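Local coordinates for protein putative isomerase (Streptomyces coelicolor A3, PDB 2OQH) that is a putative isomerase of the enolase superfamily that probably dehydrates D-glucarate to 5-dehydro-4-deoxy-D-glucarate, at residues A[120-125]-A[311-317]; A[62-66]-A[78-82]. Numbering follows the deposited sequence.

Contact 1 (A[120-125]-A[311-317]); sequences LGGAVR and AVVSSTP. With SO4 (sulfate ion), chain E.
A loop wraps the C-terminal end of a barrel helix: 120-125, between helix 116-119 and strand 127-134, packs on the last turn of helix 303-315, with A123 and S315 in register (CA-CA 4.5 Å). G121 and G122 have positive phi (116° and 84°), backbone angles that call for glycine; G122 O then meets S315 CA at 3.2 Å. Beyond them V124 N donates a hydrogen bond to S314 O (2.7 Å), and R125 N adds a weak one (3.4 Å). S314 OG, with chi1 t, donates to R125 O at 2.9 Å. The guanidinium edge of R125 (chi1 p) faces carbonyls: NH1 bonds T316 O at 2.7 Å and, weakly, V313 O at 2.7 Å, NH2 bonds P317 O at 2.9 Å, and NE hydrogen-bonds O3 of a sulfate (3.0 Å), probably from the crystallisation liquor. An arginine bonding main-chain carbonyls where the chain leaves the helix thus ties the lead-in of strand 127-134 to a late helix of the enolase-type TIM barrel.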
# COMPACT_ATOMS: atom_id res chain seq x y z
N LEU A 120 -4.38 4.76 -17.68
CA LEU A 120 -4.98 3.63 -16.97
C LEU A 120 -6.51 3.61 -17.05
O LEU A 120 -7.17 2.86 -16.34
CB LEU A 120 -4.56 3.65 -15.49
CG LEU A 120 -3.06 3.52 -15.18
CD1 LEU A 120 -2.84 3.71 -13.68
CD2 LEU A 120 -2.55 2.17 -15.63
N GLY A 121 -7.08 4.44 -17.92
CA GLY A 121 -8.53 4.48 -18.06
C GLY A 121 -9.17 5.79 -17.67
O GLY A 121 -10.38 5.97 -17.82
N GLY A 122 -8.38 6.73 -17.17
CA GLY A 122 -8.93 8.01 -16.79
C GLY A 122 -9.52 8.01 -15.39
O GLY A 122 -9.89 6.97 -14.84
N ALA A 123 -9.63 9.21 -14.83
CA ALA A 123 -10.14 9.39 -13.49
C ALA A 123 -11.64 9.16 -13.35
O ALA A 123 -12.42 9.54 -14.22
CB ALA A 123 -9.80 10.80 -13.01
N VAL A 124 -12.01 8.51 -12.24
CA VAL A 124 -13.40 8.26 -11.90
C VAL A 124 -13.62 8.96 -10.57
O VAL A 124 -14.74 9.10 -10.10
CB VAL A 124 -13.73 6.75 -11.76
CG1 VAL A 124 -13.74 6.10 -13.13
CG2 VAL A 124 -12.72 6.07 -10.85
N ARG A 125 -12.51 9.38 -9.97
CA ARG A 125 -12.51 10.12 -8.71
C ARG A 125 -11.22 10.94 -8.66
O ARG A 125 -10.19 10.51 -9.19
CB ARG A 125 -12.59 9.16 -7.50
CG ARG A 125 -11.40 8.24 -7.29
CD ARG A 125 -11.59 7.44 -6.00
NE ARG A 125 -12.76 6.56 -6.04
CZ ARG A 125 -12.82 5.42 -6.71
NH1 ARG A 125 -11.76 5.00 -7.40
NH2 ARG A 125 -13.92 4.68 -6.70
N ALA A 311 -2.73 7.27 -8.81
CA ALA A 311 -3.14 7.14 -10.20
C ALA A 311 -4.00 5.89 -10.34
O ALA A 311 -5.00 5.87 -11.06
CB ALA A 311 -1.92 7.04 -11.12
N VAL A 312 -3.62 4.83 -9.64
CA VAL A 312 -4.37 3.60 -9.70
C VAL A 312 -5.76 3.78 -9.08
O VAL A 312 -6.76 3.47 -9.71
CB VAL A 312 -3.63 2.45 -9.00
CG1 VAL A 312 -4.49 1.19 -9.00
CG2 VAL A 312 -2.32 2.18 -9.74
N VAL A 313 -5.81 4.32 -7.87
CA VAL A 313 -7.08 4.53 -7.20
C VAL A 313 -8.00 5.42 -8.04
O VAL A 313 -9.18 5.12 -8.23
CB VAL A 313 -6.90 5.18 -5.81
CG1 VAL A 313 -8.25 5.52 -5.21
CG2 VAL A 313 -6.13 4.25 -4.89
N SER A 314 -7.44 6.51 -8.54
CA SER A 314 -8.17 7.48 -9.34
C SER A 314 -8.86 6.87 -10.57
O SER A 314 -9.97 7.28 -10.92
CB SER A 314 -7.20 8.59 -9.79
OG SER A 314 -7.86 9.56 -10.59
N SER A 315 -8.21 5.91 -11.20
CA SER A 315 -8.78 5.28 -12.40
C SER A 315 -9.49 3.95 -12.15
O SER A 315 -9.95 3.30 -13.09
CB SER A 315 -7.67 5.05 -13.42
OG SER A 315 -6.68 4.16 -12.91
N THR A 316 -9.60 3.55 -10.89
CA THR A 316 -10.20 2.26 -10.57
C THR A 316 -11.47 2.31 -9.71
O THR A 316 -11.41 2.56 -8.50
CB THR A 316 -9.14 1.37 -9.88
OG1 THR A 316 -7.94 1.37 -10.67
CG2 THR A 316 -9.65 -0.06 -9.73
N PRO A 317 -12.63 2.06 -10.33
CA PRO A 317 -13.92 2.09 -9.63
C PRO A 317 -14.00 1.34 -8.29
O PRO A 317 -14.44 1.91 -7.30
CB PRO A 317 -14.88 1.52 -10.67
CG PRO A 317 -14.34 2.08 -11.94
CD PRO A 317 -12.84 1.84 -11.78
S SO4 E . -16.27 7.16 -4.88
O1 SO4 E . -15.62 6.05 -4.16
O2 SO4 E . -17.02 6.64 -6.03
O3 SO4 E . -15.22 8.11 -5.36
O4 SO4 E . -17.19 7.86 -3.97

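Contact 2 (A[62-66]-A[78-82]); sequences RMAPD and FHRKQ
Segment 62-66 unwinds from the end of helix 54-63: R62 and M63 keep weak helical bonding, and 64-66 hold helical phi/psi without the regular bonds. Segment 78-82 is the last turn of helix 75-81, closed by Q82 N to F78 O at 3.1 Å; Q82 (-106/21) is the first residue to leave helical angles. The backbones stay well separated, M63 and Q82 at 8.0 Å and D66 and F78 at 8.7 Å between CA atoms, so side chains alone bridge the gap. Two helix ends facing each other in this way belong to the helical part of the enolase-type N-terminal domain, where I97 of helix 85-112 touches both M63 and F78. M63, a selenomethionine with chi1 m and chi2 t, brings SE to 4.4 Å from F78 CZ, an oblique Met-aromatic contact with SE 5.5 Å from the ring centroid. Q82 (m, m) folds over so that OE1 lies 3.4 Å from M63 CG, while its buried NE2 has no polar partner and sits 4.0 Å from D66 CB. Toward solvent, K81, t through chi3 and turned at chi4 (p), reaches D66 in a long salt bridge, NZ to OD1 4.0 Å.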
# COMPACT_ATOMS: atom_id res chain seq x y z
N ARG A 62 20.71 -6.02 -10.93
CA ARG A 62 20.94 -7.28 -11.64
C ARG A 62 19.98 -7.40 -12.83
O ARG A 62 20.19 -8.23 -13.72
CB ARG A 62 20.78 -8.49 -10.70
CG ARG A 62 21.99 -8.70 -9.76
CD ARG A 62 21.92 -10.03 -9.01
NE ARG A 62 23.15 -10.31 -8.25
CZ ARG A 62 23.37 -11.41 -7.54
NH1 ARG A 62 22.45 -12.37 -7.47
NH2 ARG A 62 24.52 -11.57 -6.89
N MSE A 63 18.94 -6.57 -12.86
CA MSE A 63 17.96 -6.60 -13.95
C MSE A 63 18.23 -5.49 -14.97
O MSE A 63 17.80 -5.57 -16.12
CB MSE A 63 16.52 -6.45 -13.42
CG MSE A 63 16.01 -7.59 -12.53
SE MSE A 63 14.07 -7.44 -12.17
CE MSE A 63 14.06 -5.71 -11.29
N ALA A 64 18.94 -4.45 -14.52
CA ALA A 64 19.27 -3.29 -15.35
C ALA A 64 19.85 -3.60 -16.73
O ALA A 64 19.38 -3.08 -17.74
CB ALA A 64 20.23 -2.38 -14.59
N PRO A 65 20.88 -4.45 -16.79
CA PRO A 65 21.46 -4.76 -18.11
C PRO A 65 20.41 -5.26 -19.11
O PRO A 65 20.51 -5.00 -20.30
CB PRO A 65 22.50 -5.83 -17.79
CG PRO A 65 22.92 -5.49 -16.38
CD PRO A 65 21.60 -5.17 -15.72
N ASP A 66 19.41 -5.98 -18.61
CA ASP A 66 18.37 -6.53 -19.47
C ASP A 66 17.39 -5.49 -20.03
O ASP A 66 16.64 -5.78 -20.97
CB ASP A 66 17.57 -7.62 -18.73
CG ASP A 66 18.37 -8.92 -18.54
OD1 ASP A 66 18.93 -9.44 -19.54
OD2 ASP A 66 18.42 -9.42 -17.39
N PHE A 78 8.89 -7.21 -20.43
CA PHE A 78 9.73 -7.07 -19.25
C PHE A 78 9.34 -8.02 -18.12
O PHE A 78 10.18 -8.74 -17.57
CB PHE A 78 9.68 -5.64 -18.74
CG PHE A 78 10.32 -5.46 -17.40
CD1 PHE A 78 11.66 -5.77 -17.20
CD2 PHE A 78 9.57 -5.01 -16.31
CE1 PHE A 78 12.25 -5.63 -15.94
CE2 PHE A 78 10.16 -4.87 -15.05
CZ PHE A 78 11.50 -5.18 -14.86
N HIS A 79 8.07 -8.00 -17.74
CA HIS A 79 7.59 -8.86 -16.67
C HIS A 79 7.81 -10.33 -16.99
O HIS A 79 8.27 -11.09 -16.14
CB HIS A 79 6.11 -8.60 -16.40
CG HIS A 79 5.86 -7.33 -15.65
ND1 HIS A 79 6.20 -7.17 -14.33
CD2 HIS A 79 5.34 -6.15 -16.06
CE1 HIS A 79 5.90 -5.94 -13.95
NE2 HIS A 79 5.38 -5.30 -14.98
N ARG A 80 7.51 -10.75 -18.21
CA ARG A 80 7.71 -12.15 -18.58
C ARG A 80 9.19 -12.49 -18.44
O ARG A 80 9.56 -13.54 -17.93
CB ARG A 80 7.22 -12.40 -20.01
CG ARG A 80 5.70 -12.27 -20.19
CD ARG A 80 4.89 -13.41 -19.53
NE ARG A 80 5.13 -14.69 -20.20
CZ ARG A 80 4.57 -15.84 -19.85
NH1 ARG A 80 3.74 -15.91 -18.81
NH2 ARG A 80 4.87 -16.95 -20.52
N LYS A 81 10.05 -11.57 -18.86
CA LYS A 81 11.48 -11.80 -18.77
C LYS A 81 11.96 -12.00 -17.32
O LYS A 81 12.90 -12.75 -17.06
CB LYS A 81 12.23 -10.63 -19.42
CG LYS A 81 13.71 -10.86 -19.62
CD LYS A 81 14.32 -9.79 -20.50
CE LYS A 81 15.78 -10.08 -20.77
NZ LYS A 81 15.99 -11.46 -21.33
N GLN A 82 11.31 -11.33 -16.37
CA GLN A 82 11.71 -11.43 -14.97
C GLN A 82 10.76 -12.27 -14.11
O GLN A 82 10.76 -12.15 -12.88
CB GLN A 82 11.80 -10.03 -14.35
CG GLN A 82 12.57 -9.01 -15.17
CD GLN A 82 14.01 -9.39 -15.39
OE1 GLN A 82 14.64 -10.01 -14.53
NE2 GLN A 82 14.55 -9.01 -16.54

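Overall arrangement
Two-domain enzymes of the enolase superfamily join an N-terminal alpha/beta domain to a TIM barrel, and these contacts sample both. Contact 2 comes first along the chain and is local, its segments 12 residues apart within the N-terminal domain. Contact 1 follows and is long-range: 186 residues separate its segments, a span that includes most of the barrel strands. The centres of contact 1 and contact 2 lie about 28 Å apart, and the nearest atoms of contact 1 and contact 2 about 11 Å. Helix 85-112 connects them in sequence, packing against contact 2 before the chain passes through helix 116-119 to residues 120-125. Contact 2 thus pairs neighbouring helices, while contact 1 fastens the chain entering strand 127-134 to the late helix 303-315.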